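Local coordinates for putative uncharacterized protein (Emericella nidulans, PDB 3PGB), which is a copper amine oxidase carrying a topaquinone cofactor, and probably oxidises primary amines to aldehydes, as in other members of its family, at residues L366-I369 with Q374-L377; F488-H493 with I498-R503; A540-L545 with Y616-S621; R588-F593 with T624-V629; P656-P661 with V689-L694. All blocks are in the same frame, centred on the assembly; numbering follows the deposited sequence.

Interaction 1: residues L366-I369 with Q374-L377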
# COMPACT_ATOMS: atom_id res chain seq x y z
N LEU A 366 10.57 -18.80 5.54
CA LEU A 366 9.40 -19.67 5.74
C LEU A 366 9.45 -20.86 4.79
O LEU A 366 9.83 -20.70 3.62
CB LEU A 366 8.09 -18.90 5.51
CG LEU A 366 7.66 -17.90 6.58
CD1 LEU A 366 8.66 -16.76 6.69
CD2 LEU A 366 6.27 -17.36 6.29
N PHE A 367 9.07 -22.03 5.28
CA PHE A 367 9.05 -23.25 4.48
C PHE A 367 7.71 -23.98 4.59
O PHE A 367 7.03 -23.89 5.60
CB PHE A 367 10.17 -24.20 4.91
CG PHE A 367 11.53 -23.77 4.46
CD1 PHE A 367 12.32 -22.95 5.26
CD2 PHE A 367 12.03 -24.19 3.24
CE1 PHE A 367 13.58 -22.56 4.84
CE2 PHE A 367 13.30 -23.80 2.81
CZ PHE A 367 14.07 -22.99 3.61
N ASP A 368 7.36 -24.71 3.55
CA ASP A 368 6.16 -25.53 3.52
C ASP A 368 4.93 -24.75 3.96
O ASP A 368 4.17 -25.21 4.82
CB ASP A 368 6.37 -26.79 4.38
CG ASP A 368 5.34 -27.89 4.11
OD1 ASP A 368 5.18 -28.76 5.00
OD2 ASP A 368 4.70 -27.90 3.04
N ILE A 369 4.74 -23.56 3.38
CA ILE A 369 3.55 -22.76 3.64
C ILE A 369 2.36 -23.46 2.99
O ILE A 369 2.33 -23.59 1.77
CB ILE A 369 3.69 -21.31 3.09
CG1 ILE A 369 4.84 -20.57 3.78
CG2 ILE A 369 2.40 -20.53 3.27
CD1 ILE A 369 5.06 -19.15 3.31
N GLN A 374 -3.15 -27.81 1.79
CA GLN A 374 -2.45 -27.95 0.51
C GLN A 374 -1.31 -26.92 0.41
O GLN A 374 -1.49 -25.75 0.75
CB GLN A 374 -3.46 -27.77 -0.63
CG GLN A 374 -2.88 -27.76 -2.03
CD GLN A 374 -2.15 -29.06 -2.36
OE1 GLN A 374 -2.72 -30.15 -2.22
NE2 GLN A 374 -0.89 -28.95 -2.79
N ARG A 375 -0.15 -27.36 -0.04
CA ARG A 375 1.02 -26.48 -0.15
C ARG A 375 0.81 -25.46 -1.28
O ARG A 375 0.32 -25.80 -2.35
CB ARG A 375 2.29 -27.30 -0.43
CG ARG A 375 3.55 -26.43 -0.51
CD ARG A 375 4.83 -27.25 -0.67
NE ARG A 375 4.96 -28.26 0.38
CZ ARG A 375 4.98 -29.58 0.19
NH1 ARG A 375 4.90 -30.12 -1.02
NH2 ARG A 375 5.09 -30.38 1.24
N VAL A 376 1.17 -24.20 -1.01
CA VAL A 376 1.21 -23.16 -2.04
C VAL A 376 2.63 -22.65 -2.27
O VAL A 376 2.96 -22.25 -3.38
CB VAL A 376 0.25 -21.99 -1.73
CG1 VAL A 376 -0.98 -22.49 -0.97
CG2 VAL A 376 0.95 -20.89 -0.97
N LEU A 377 3.46 -22.67 -1.23
CA LEU A 377 4.86 -22.26 -1.32
C LEU A 377 5.76 -23.22 -0.53
O LEU A 377 5.57 -23.40 0.67
CB LEU A 377 5.04 -20.84 -0.79
CG LEU A 377 4.44 -19.68 -1.58
CD1 LEU A 377 3.81 -18.64 -0.66
CD2 LEU A 377 5.48 -19.03 -2.49
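Ile369 lies beside Leu377, both side chains pointing the same way, with Ile369 CB 4.1 Å from Leu377 CB and the outer methyls Ile369 CD1 and Leu377 CD1 just meeting at 4.2 Å. The two residues pair near the turn of the antiparallel hairpin made by strands 363-371 and 374-389, part of the large beta-sandwich domain of copper amine oxidases. The pairing is irregular. Ile369 N reaches Leu377 O at 2.8 Å through a bent, weak bond, while Ile369 O receives two amides: Val376 N at 3.1 Å in a good bond and Leu377 N at 3.3 Å in a straight but long, weak one. Two successive N-H groups facing one carbonyl, with Val376 in a helix-like backbone conformation, make a classic beta bulge at Val376-Leu377, where the strand turns its corner. Leu377 continues the apolar layer onto Ala540 and Phe542 of the next strand. On the other side of the hairpin the contact is ionic. Arg375 folds back through a bend at its third torsion (chi3 -54°), which carries its guanidinium over to Asp368; the two side chains cross at about a right angle and their planar ends are 43° apart. Arg375 NH2 has a second carboxylate partner, Asp122 at the C-terminal end of helix 114-122, so the charged group also joins the hairpin to the N-terminal part of the chain. A single carboxylate oxygen of Asp368, OD2, takes both donors: a weak bond from Arg375 NH2 at 3.1 Å, and a stronger one from Arg375 NE at 2.7 Å, on its anti side.

Interaction 2: residues F488-H493 with I498-R503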
# COMPACT_ATOMS: atom_id res chain seq x y z
N PHE A 488 10.74 -6.54 8.68
CA PHE A 488 10.11 -7.48 7.76
C PHE A 488 8.86 -8.07 8.38
O PHE A 488 8.87 -8.43 9.54
CB PHE A 488 11.06 -8.61 7.41
CG PHE A 488 12.31 -8.16 6.72
CD1 PHE A 488 13.48 -7.97 7.43
CD2 PHE A 488 12.30 -7.91 5.36
CE1 PHE A 488 14.63 -7.55 6.80
CE2 PHE A 488 13.45 -7.48 4.71
CZ PHE A 488 14.61 -7.30 5.44
N SER A 489 7.80 -8.19 7.58
CA SER A 489 6.54 -8.73 8.07
C SER A 489 5.92 -9.70 7.06
O SER A 489 5.86 -9.39 5.87
CB SER A 489 5.56 -7.58 8.36
OG SER A 489 6.13 -6.63 9.24
N TYR A 490 5.48 -10.86 7.54
CA TYR A 490 4.74 -11.81 6.72
C TYR A 490 3.30 -11.86 7.19
O TYR A 490 3.03 -12.25 8.32
CB TYR A 490 5.37 -13.20 6.79
CG TYR A 490 6.68 -13.27 6.05
CD1 TYR A 490 7.89 -13.13 6.73
CD2 TYR A 490 6.71 -13.43 4.67
CE1 TYR A 490 9.10 -13.17 6.05
CE2 TYR A 490 7.91 -13.47 3.99
CZ TYR A 490 9.09 -13.34 4.68
OH TYR A 490 10.28 -13.39 3.99
N ASN A 491 2.38 -11.47 6.32
CA ASN A 491 0.97 -11.37 6.65
C ASN A 491 0.18 -12.54 6.09
O ASN A 491 0.47 -13.00 4.99
CB ASN A 491 0.38 -10.08 6.07
CG ASN A 491 0.94 -8.84 6.71
OD1 ASN A 491 1.07 -8.77 7.93
ND2 ASN A 491 1.25 -7.84 5.89
N PHE A 492 -0.83 -12.98 6.82
CA PHE A 492 -1.77 -13.99 6.33
C PHE A 492 -3.19 -13.53 6.63
O PHE A 492 -3.48 -13.16 7.75
CB PHE A 492 -1.50 -15.33 7.00
CG PHE A 492 -0.08 -15.79 6.85
CD1 PHE A 492 0.89 -15.38 7.75
CD2 PHE A 492 0.28 -16.63 5.81
CE1 PHE A 492 2.20 -15.79 7.61
CE2 PHE A 492 1.59 -17.05 5.67
CZ PHE A 492 2.55 -16.63 6.57
N HIS A 493 -4.06 -13.59 5.62
CA HIS A 493 -5.42 -13.07 5.74
C HIS A 493 -6.49 -14.12 5.50
O HIS A 493 -6.23 -15.16 4.89
CB HIS A 493 -5.60 -11.92 4.77
CG HIS A 493 -4.68 -10.77 5.02
ND1 HIS A 493 -3.37 -10.76 4.60
CD2 HIS A 493 -4.88 -9.59 5.66
CE1 HIS A 493 -2.80 -9.62 4.96
NE2 HIS A 493 -3.70 -8.90 5.61
N ILE A 498 -1.48 -13.87 1.14
CA ILE A 498 -0.20 -13.86 1.84
C ILE A 498 0.49 -12.57 1.46
O ILE A 498 0.53 -12.23 0.28
CB ILE A 498 0.71 -15.02 1.37
CG1 ILE A 498 0.05 -16.38 1.67
CG2 ILE A 498 2.09 -14.92 2.03
CD1 ILE A 498 0.43 -17.47 0.69
N GLY A 499 1.03 -11.85 2.44
CA GLY A 499 1.71 -10.58 2.17
C GLY A 499 3.16 -10.62 2.63
O GLY A 499 3.46 -11.16 3.70
N VAL A 500 4.05 -10.06 1.82
CA VAL A 500 5.44 -9.87 2.22
C VAL A 500 5.76 -8.38 2.15
O VAL A 500 5.63 -7.76 1.10
CB VAL A 500 6.41 -10.66 1.31
CG1 VAL A 500 7.84 -10.57 1.84
CG2 VAL A 500 5.96 -12.11 1.19
N GLU A 501 6.15 -7.80 3.29
CA GLU A 501 6.43 -6.37 3.39
C GLU A 501 7.80 -6.07 3.99
O GLU A 501 8.32 -6.84 4.80
CB GLU A 501 5.40 -5.69 4.29
CG GLU A 501 4.02 -5.54 3.70
CD GLU A 501 3.05 -4.92 4.70
OE1 GLU A 501 3.45 -3.97 5.42
OE2 GLU A 501 1.90 -5.39 4.76
N VAL A 502 8.34 -4.93 3.60
CA VAL A 502 9.47 -4.34 4.31
C VAL A 502 9.21 -2.85 4.53
O VAL A 502 8.64 -2.17 3.67
CB VAL A 502 10.80 -4.52 3.56
CG1 VAL A 502 10.76 -3.80 2.22
CG2 VAL A 502 11.96 -4.02 4.42
N ARG A 503 9.59 -2.36 5.70
CA ARG A 503 9.68 -0.94 5.93
C ARG A 503 11.08 -0.60 6.44
O ARG A 503 11.76 -1.45 7.01
CB ARG A 503 8.60 -0.46 6.90
CG ARG A 503 7.19 -0.78 6.48
CD ARG A 503 6.18 -0.41 7.55
NE ARG A 503 4.81 -0.54 7.06
CZ ARG A 503 4.11 0.42 6.47
NH1 ARG A 503 4.61 1.64 6.29
NH2 ARG A 503 2.88 0.16 6.05
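Tyr490 packs closely alongside Val500, its CE2 atom 3.6 Å from Val500 CG1 and 3.7 Å from Val500 CG2. The valine presents both methyls to the ring because CG1 stands anti to the backbone N (chi1 -173°) and CG2 beside it. Next to this pair Phe488 runs along Val502, with Phe488 CE2 3.8 Å from Val502 CG2, whereas Phe492 is held more loosely, its CD2 atom 4.2 Å from Ile498 CG1. All these groups share one buried face, which strands 363-371, 374-389 and 532-542 cover. Beneath them runs the backbone of a regular antiparallel beta hairpin in the sandwich of the catalytic domain. Ser489 with Glu501 and Asn491 with Gly499 are its hydrogen-bonded pairs, each closed by two bonds; Asn491 N to Gly499 O measures 2.9 Å. The reverse face is polar, and toward Glu501 it opens to solvent. Gly499 brings no side chain there, and the extended Glu501 (chi2 177°) reaches diagonally over the partner strand, where its OE2 stands 2.8 Å from Asn491 ND2, the amide and carboxylate planes 63° apart. The firm partner of Asn491 is Thr474 OG1, bonded to OD1, while Ser489 OG bonds to Arg476 NE, both on neighbouring strand 464-479. Glu501 is partly exposed, as is Arg503 beyond it, which meets Tyr454 of the second subunit in a cation-pi contact.

Interaction 3: residues A540-L545 with Y616-S621. With CA (calcium ion), chain F.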
# COMPACT_ATOMS: atom_id res chain seq x y z
N ALA A 540 10.31 -16.88 -3.89
CA ALA A 540 8.96 -17.40 -3.73
C ALA A 540 8.80 -18.68 -4.55
O ALA A 540 8.47 -18.63 -5.73
CB ALA A 540 7.94 -16.34 -4.15
N ASP A 541 9.04 -19.82 -3.92
CA ASP A 541 8.93 -21.11 -4.61
C ASP A 541 7.50 -21.63 -4.55
O ASP A 541 7.21 -22.57 -3.80
CB ASP A 541 9.91 -22.12 -3.98
CG ASP A 541 9.98 -23.43 -4.77
OD1 ASP A 541 9.36 -23.54 -5.84
OD2 ASP A 541 10.67 -24.35 -4.30
N PHE A 542 6.62 -21.03 -5.34
CA PHE A 542 5.24 -21.50 -5.43
C PHE A 542 5.21 -22.90 -6.02
O PHE A 542 5.81 -23.13 -7.07
CB PHE A 542 4.40 -20.59 -6.33
CG PHE A 542 4.22 -19.20 -5.80
CD1 PHE A 542 3.17 -18.89 -4.96
CD2 PHE A 542 5.12 -18.21 -6.15
CE1 PHE A 542 3.01 -17.62 -4.48
CE2 PHE A 542 4.97 -16.94 -5.67
CZ PHE A 542 3.92 -16.64 -4.82
N ASP A 543 4.51 -23.82 -5.36
CA ASP A 543 4.21 -25.13 -5.94
C ASP A 543 2.70 -25.30 -5.95
O ASP A 543 2.14 -26.06 -5.15
CB ASP A 543 4.87 -26.25 -5.13
CG ASP A 543 6.38 -26.30 -5.28
OD1 ASP A 543 6.95 -25.63 -6.18
OD2 ASP A 543 7.02 -27.02 -4.49
N ILE A 544 2.04 -24.60 -6.87
CA ILE A 544 0.58 -24.53 -6.86
C ILE A 544 -0.01 -25.89 -7.24
O ILE A 544 0.12 -26.35 -8.38
CB ILE A 544 0.04 -23.43 -7.81
CG1 ILE A 544 0.66 -22.06 -7.48
CG2 ILE A 544 -1.48 -23.35 -7.72
CD1 ILE A 544 0.50 -21.63 -6.04
N LEU A 545 -0.67 -26.52 -6.27
CA LEU A 545 -1.29 -27.83 -6.46
C LEU A 545 -0.27 -28.82 -7.06
O LEU A 545 -0.60 -29.61 -7.94
CB LEU A 545 -2.54 -27.72 -7.34
CG LEU A 545 -3.67 -26.83 -6.80
CD1 LEU A 545 -4.72 -26.49 -7.86
CD2 LEU A 545 -4.33 -27.48 -5.58
N TYR A 616 -2.32 -18.39 -8.24
CA TYR A 616 -2.20 -17.27 -7.31
C TYR A 616 -1.66 -16.03 -8.03
O TYR A 616 -0.65 -16.12 -8.72
CB TYR A 616 -1.24 -17.63 -6.16
CG TYR A 616 -1.89 -18.27 -4.95
CD1 TYR A 616 -2.29 -19.60 -4.97
CD2 TYR A 616 -2.08 -17.54 -3.78
CE1 TYR A 616 -2.88 -20.19 -3.85
CE2 TYR A 616 -2.67 -18.12 -2.66
CZ TYR A 616 -3.07 -19.44 -2.70
OH TYR A 616 -3.65 -20.02 -1.60
N ARG A 617 -2.33 -14.89 -7.87
CA ARG A 617 -1.85 -13.64 -8.45
C ARG A 617 -0.77 -13.07 -7.56
O ARG A 617 -0.91 -13.11 -6.34
CB ARG A 617 -2.99 -12.61 -8.64
CG ARG A 617 -2.51 -11.14 -8.67
CD ARG A 617 -3.15 -10.29 -9.75
NE ARG A 617 -4.39 -9.64 -9.32
CZ ARG A 617 -4.63 -8.33 -9.33
NH1 ARG A 617 -3.71 -7.45 -9.73
NH2 ARG A 617 -5.82 -7.88 -8.93
N ILE A 618 0.30 -12.58 -8.17
CA ILE A 618 1.31 -11.81 -7.46
C ILE A 618 1.14 -10.35 -7.87
O ILE A 618 1.15 -10.04 -9.06
CB ILE A 618 2.74 -12.29 -7.79
CG1 ILE A 618 2.90 -13.77 -7.45
CG2 ILE A 618 3.76 -11.44 -7.04
CD1 ILE A 618 4.24 -14.35 -7.81
N LEU A 619 0.96 -9.47 -6.89
CA LEU A 619 0.79 -8.05 -7.18
C LEU A 619 1.55 -7.20 -6.17
O LEU A 619 1.61 -7.55 -4.99
CB LEU A 619 -0.69 -7.67 -7.19
CG LEU A 619 -1.52 -7.86 -5.91
CD1 LEU A 619 -2.76 -7.00 -5.96
CD2 LEU A 619 -1.89 -9.33 -5.70
N PRO A 620 2.14 -6.08 -6.63
CA PRO A 620 2.79 -5.15 -5.71
C PRO A 620 1.75 -4.33 -4.96
O PRO A 620 1.34 -3.27 -5.42
CB PRO A 620 3.62 -4.27 -6.65
CG PRO A 620 2.85 -4.26 -7.92
CD PRO A 620 2.19 -5.61 -8.02
N SER A 621 1.33 -4.82 -3.80
CA SER A 621 0.29 -4.15 -3.02
C SER A 621 0.74 -2.80 -2.46
O SER A 621 -0.05 -1.85 -2.43
CB SER A 621 -0.18 -5.06 -1.88
OG SER A 621 -1.09 -6.02 -2.38
CA CA F . 7.94 -24.19 -7.63
O HOH W 1 6.23 -24.29 -9.48
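The Phe542 and Tyr616 rings are each met obliquely by an isoleucine methyl from the opposite segment. Ile618 comes at Phe542 from the opposite direction, its CD1 methyl 3.4 Å from Phe542 CE2 and 3.8 Å from Phe542 CZ. Ile544 slants across Tyr616 and touches it with the end of its chain, Ile544 CD1 to Tyr616 CD1 being 3.6 Å. Phe719 of strand 714-722 meets the Phe542 ring edge-to-face, and no hydrogen bond links the two segments, so the contact is apolar core. The polar groups of 540-545 point the other way. An inverse gamma turn centred on Asp541 bends the chain round a calcium ion, which is bound by Asp541 OD1 at 2.4 Å, Phe542 O at 2.5 Å and Asp543 OD1 at 2.3 Å, with a water at 2.5 Å from the metal. Lys114 NZ forms salt bridges with the remaining oxygens, Asp541 OD2 and Asp543 OD2, and so probably offsets part of their charge. Phe542 thus gives its carbonyl to the metal and its ring to the core. Asp687 and Leu688 complete the coordination, and this Asp-hydrophobic-Asp triplet meeting a second Asp-containing strand is the peripheral calcium site known from copper amine oxidases.

Interaction 4: residues R588-F593 with T624-V629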
# COMPACT_ATOMS: atom_id res chain seq x y z
N ARG A 588 12.21 -12.42 -17.46
CA ARG A 588 12.69 -11.30 -16.65
C ARG A 588 11.92 -10.05 -17.04
O ARG A 588 12.17 -9.45 -18.09
CB ARG A 588 14.20 -11.09 -16.85
CG ARG A 588 15.05 -12.27 -16.46
CD ARG A 588 16.53 -11.97 -16.63
NE ARG A 588 17.08 -11.21 -15.51
CZ ARG A 588 18.33 -10.73 -15.46
NH1 ARG A 588 19.17 -10.94 -16.47
NH2 ARG A 588 18.73 -10.04 -14.40
N LEU A 589 10.99 -9.65 -16.19
CA LEU A 589 10.04 -8.61 -16.55
C LEU A 589 9.80 -7.60 -15.43
O LEU A 589 10.24 -7.78 -14.29
CB LEU A 589 8.72 -9.24 -17.03
CG LEU A 589 8.34 -10.64 -16.54
CD1 LEU A 589 8.23 -10.67 -15.02
CD2 LEU A 589 7.03 -11.08 -17.16
N ASN A 590 9.12 -6.52 -15.80
CA ASN A 590 8.78 -5.46 -14.87
C ASN A 590 7.28 -5.23 -14.85
O ASN A 590 6.57 -5.58 -15.80
CB ASN A 590 9.52 -4.19 -15.26
CG ASN A 590 11.02 -4.32 -15.08
OD1 ASN A 590 11.47 -4.83 -14.06
ND2 ASN A 590 11.79 -3.86 -16.05
N TRP A 591 6.79 -4.66 -13.75
CA TRP A 591 5.37 -4.38 -13.62
C TRP A 591 4.98 -3.38 -14.70
O TRP A 591 5.71 -2.43 -14.97
CB TRP A 591 5.04 -3.87 -12.21
CG TRP A 591 5.37 -4.87 -11.13
CD1 TRP A 591 6.37 -4.78 -10.22
CD2 TRP A 591 4.69 -6.11 -10.86
NE1 TRP A 591 6.37 -5.88 -9.39
CE2 TRP A 591 5.34 -6.71 -9.76
CE3 TRP A 591 3.60 -6.76 -11.44
CZ2 TRP A 591 4.95 -7.94 -9.23
CZ3 TRP A 591 3.20 -7.99 -10.91
CH2 TRP A 591 3.88 -8.56 -9.82
N GLY A 592 3.84 -3.61 -15.35
CA GLY A 592 3.49 -2.87 -16.55
C GLY A 592 3.17 -1.39 -16.36
O GLY A 592 3.11 -0.88 -15.23
N PHE A 593 2.99 -0.70 -17.48
CA PHE A 593 2.46 0.66 -17.50
C PHE A 593 1.02 0.64 -17.01
O PHE A 593 0.24 -0.21 -17.44
CB PHE A 593 2.57 1.23 -18.92
CG PHE A 593 1.58 2.32 -19.23
CD1 PHE A 593 1.81 3.63 -18.83
CD2 PHE A 593 0.43 2.04 -19.95
CE1 PHE A 593 0.91 4.64 -19.12
CE2 PHE A 593 -0.48 3.05 -20.26
CZ PHE A 593 -0.24 4.35 -19.84
N THR A 624 6.74 -1.16 -5.43
CA THR A 624 8.08 -1.75 -5.48
C THR A 624 8.96 -1.00 -6.48
O THR A 624 8.50 -0.10 -7.17
CB THR A 624 8.02 -3.24 -5.90
OG1 THR A 624 7.52 -3.35 -7.24
CG2 THR A 624 7.13 -4.05 -4.97
N ALA A 625 10.23 -1.38 -6.54
CA ALA A 625 11.18 -0.75 -7.46
C ALA A 625 12.46 -1.56 -7.56
O ALA A 625 12.96 -2.05 -6.55
CB ALA A 625 11.50 0.67 -7.01
N HIS A 626 12.98 -1.69 -8.77
CA HIS A 626 14.28 -2.35 -8.99
C HIS A 626 15.38 -1.30 -9.17
O HIS A 626 15.10 -0.10 -9.21
CB HIS A 626 14.21 -3.30 -10.18
CG HIS A 626 13.90 -2.63 -11.48
ND1 HIS A 626 12.65 -2.65 -12.04
CD2 HIS A 626 14.69 -1.96 -12.34
CE1 HIS A 626 12.67 -2.00 -13.19
NE2 HIS A 626 13.90 -1.57 -13.40
N LEU A 627 16.63 -1.77 -9.27
CA LEU A 627 17.80 -0.89 -9.32
C LEU A 627 17.75 0.03 -10.54
O LEU A 627 17.54 -0.43 -11.66
CB LEU A 627 19.09 -1.71 -9.32
CG LEU A 627 20.44 -0.99 -9.42
CD1 LEU A 627 20.67 -0.04 -8.26
CD2 LEU A 627 21.57 -2.02 -9.49
N THR A 628 17.92 1.33 -10.30
CA THR A 628 17.90 2.34 -11.35
C THR A 628 19.12 2.21 -12.24
O THR A 628 19.02 2.23 -13.47
CB THR A 628 17.92 3.77 -10.75
OG1 THR A 628 16.79 3.95 -9.89
CG2 THR A 628 17.91 4.84 -11.84
N VAL A 629 20.28 2.06 -11.60
CA VAL A 629 21.57 2.06 -12.29
C VAL A 629 21.66 0.90 -13.28
O VAL A 629 21.38 -0.24 -12.92
CB VAL A 629 22.75 1.96 -11.29
CG1 VAL A 629 24.08 2.14 -12.00
CG2 VAL A 629 22.60 2.99 -10.16
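The two backbones keep well apart, Asn590 CA 8.6 Å from His626 CA and Trp591 CA 9.0 Å from Thr624 CA, so that only side chains bridge the gap between these largely irregular segments. Asn590 and His626 approach at about a right angle, yet their flat ends are almost parallel, the amide and imidazole planes 14° apart, with Asn590 CG 3.4 Å from His626 CE1. The imidazole is placed there by a first torsion of 62°, which sets CG between the backbone N and the carbonyl carbon. Beside this pair Thr624 meets Trp591: its hydroxyl oxygen OG1 comes obliquely to the indole, 3.5 Å from Trp591 CD1 and equally 3.5 Å from Trp591 NE1. This is packing of a polar atom against the pyrrole part of the ring. The firmer link is indirect. Asp645 uses both carboxylate oxygens, OD2 with His626 ND1 and OD1 with Trp591 N, and so ties the two segments together from outside. The second subunit closes in here too: Asn594 of that chain bonds through OD1 to His626 N, and its Phe593 packs on Asn590. The contact therefore sits where the catalytic domain meets its dimer partner. With a carboxylate at ND1, the His626 ring is probably fixed in rotation and may be biased towards its protonated form.

Interaction 5: residues P656-P661 with V689-L694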
# COMPACT_ATOMS: atom_id res chain seq x y z
N PRO A 656 19.80 -22.72 -4.81
CA PRO A 656 18.92 -22.46 -3.66
C PRO A 656 18.73 -20.97 -3.37
O PRO A 656 17.65 -20.57 -2.93
CB PRO A 656 19.66 -23.13 -2.50
CG PRO A 656 21.10 -23.10 -2.92
CD PRO A 656 21.09 -23.29 -4.40
N THR A 657 19.76 -20.18 -3.63
CA THR A 657 19.79 -18.76 -3.30
C THR A 657 20.15 -17.92 -4.52
O THR A 657 20.92 -18.36 -5.37
CB THR A 657 20.85 -18.46 -2.20
OG1 THR A 657 22.17 -18.71 -2.72
CG2 THR A 657 20.64 -19.33 -0.98
N SER A 658 19.60 -16.71 -4.61
CA SER A 658 19.95 -15.79 -5.69
C SER A 658 21.26 -15.04 -5.42
O SER A 658 21.78 -14.37 -6.32
CB SER A 658 18.84 -14.77 -5.90
OG SER A 658 18.56 -14.04 -4.71
N ALA A 659 21.79 -15.14 -4.20
CA ALA A 659 23.02 -14.45 -3.84
C ALA A 659 23.97 -15.31 -3.00
O ALA A 659 23.67 -16.45 -2.66
CB ALA A 659 22.70 -13.16 -3.11
N HIS A 660 25.12 -14.72 -2.69
CA HIS A 660 26.09 -15.27 -1.76
C HIS A 660 26.68 -14.09 -1.00
O HIS A 660 26.90 -13.03 -1.59
CB HIS A 660 27.19 -15.99 -2.52
CG HIS A 660 28.14 -16.75 -1.65
ND1 HIS A 660 29.12 -16.13 -0.92
CD2 HIS A 660 28.26 -18.07 -1.42
CE1 HIS A 660 29.81 -17.04 -0.26
NE2 HIS A 660 29.31 -18.23 -0.54
N PRO A 661 26.94 -14.26 0.32
CA PRO A 661 27.43 -13.15 1.14
C PRO A 661 28.70 -12.49 0.64
O PRO A 661 28.86 -11.28 0.82
CB PRO A 661 27.70 -13.82 2.49
CG PRO A 661 26.82 -14.97 2.53
CD PRO A 661 26.73 -15.48 1.13
N VAL A 689 10.51 -21.06 -9.86
CA VAL A 689 10.72 -20.21 -8.70
C VAL A 689 10.52 -18.77 -9.14
O VAL A 689 11.10 -18.34 -10.14
CB VAL A 689 12.15 -20.36 -8.14
CG1 VAL A 689 12.34 -19.46 -6.93
CG2 VAL A 689 12.43 -21.79 -7.79
N VAL A 690 9.68 -18.04 -8.43
CA VAL A 690 9.49 -16.63 -8.69
C VAL A 690 10.37 -15.84 -7.74
O VAL A 690 10.25 -15.97 -6.53
CB VAL A 690 8.02 -16.23 -8.52
CG1 VAL A 690 7.83 -14.75 -8.87
CG2 VAL A 690 7.14 -17.11 -9.40
N TRP A 691 11.28 -15.04 -8.31
CA TRP A 691 12.18 -14.18 -7.55
C TRP A 691 11.64 -12.75 -7.60
O TRP A 691 11.55 -12.16 -8.68
CB TRP A 691 13.59 -14.23 -8.14
CG TRP A 691 14.14 -15.62 -8.31
CD1 TRP A 691 13.98 -16.44 -9.39
CD2 TRP A 691 14.94 -16.35 -7.37
NE1 TRP A 691 14.63 -17.63 -9.18
CE2 TRP A 691 15.22 -17.60 -7.95
CE3 TRP A 691 15.44 -16.07 -6.10
CZ2 TRP A 691 15.99 -18.57 -7.30
CZ3 TRP A 691 16.20 -17.03 -5.46
CH2 TRP A 691 16.47 -18.26 -6.06
N LEU A 692 11.28 -12.19 -6.45
CA LEU A 692 10.62 -10.88 -6.38
C LEU A 692 11.48 -9.85 -5.69
O LEU A 692 12.09 -10.13 -4.65
CB LEU A 692 9.31 -10.99 -5.58
CG LEU A 692 8.26 -11.94 -6.13
CD1 LEU A 692 7.15 -12.08 -5.11
CD2 LEU A 692 7.72 -11.43 -7.47
N ASN A 693 11.53 -8.65 -6.26
CA ASN A 693 12.18 -7.51 -5.61
C ASN A 693 11.16 -6.59 -4.93
O ASN A 693 10.21 -6.13 -5.56
CB ASN A 693 13.02 -6.70 -6.60
CG ASN A 693 14.37 -7.34 -6.89
OD1 ASN A 693 14.97 -7.96 -6.01
ND2 ASN A 693 14.85 -7.17 -8.11
N LEU A 694 11.36 -6.36 -3.64
CA LEU A 694 10.77 -5.21 -2.99
C LEU A 694 11.85 -4.13 -3.03
O LEU A 694 13.04 -4.45 -3.06
CB LEU A 694 10.37 -5.53 -1.55
CG LEU A 694 9.41 -6.70 -1.32
CD1 LEU A 694 8.87 -6.65 0.10
CD2 LEU A 694 8.27 -6.71 -2.30
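Strand 686-698 of the catalytic beta-sandwich, which carries calcium ligands near its start and the copper ligand His698 at its end, receives the loop 656-661 against one of its tryptophans, Trp691, whose six-membered ring meets Ser658. Ser658 approaches with its methylene rather than its hydroxyl: CB is 3.5 Å from Trp691 CZ3 and 3.6 Å from Trp691 CE3. The ring is met obliquely, and the Ser658 backbone N also comes within 3.5 Å of Trp691 CZ3. With CG anti to the carbonyl carbon (chi1 -52°), Trp691 turns the benzene part of its indole toward the loop, and the far corner of that ring, CH2, reaches the loop backbone, 4.0 Å from Thr657 C and 4.1 Å from Pro656 O, which lies at the ring edge near its plane. Across the indole, Val689 of the same strand lays its CG1 methyl over one face, offset toward the rim. The polar atoms have partners outside the two segments: Ser658 OG bonds with Asn537 and Ser658 N with Gln383, so the loop is fixed to two strands, while Trp691 NE1 bonds with Thr649 OG1. Phe674 meets the indole edge-to-face, and Phe677, which helps bind the second calcium ion, lies nearby. The contact is thus plain packing of a largely buried loop on this strand, with no hydrogen bond across it. The loop holds its own shape through a bond inside it, Thr657 OG1 donating to Ala659 O at 2.7 Å, in the carbonyl plane.

In the fold
From the N terminus, interactions 1 and 2 each close a short turn, as two hairpins in series; their apolar faces meet where Leu366 touches Tyr490 and Phe492, and Leu377 touches Ile498. Interaction 3 then closes a long excursion, from 540-545 to 616-621. Interaction 4 opens inside that excursion and closes beyond it, so the two cross, and Trp591 of interaction 4 packs on Ile618 and Pro620. Interaction 5 follows all of them. Strand 532-542 joins interaction 1 to interaction 5, lying beside strand 374-389 and strand 686-698. Leu694 touches both interaction 2 and Thr624 of interaction 4, while interactions 2 and 4 also reach the second subunit.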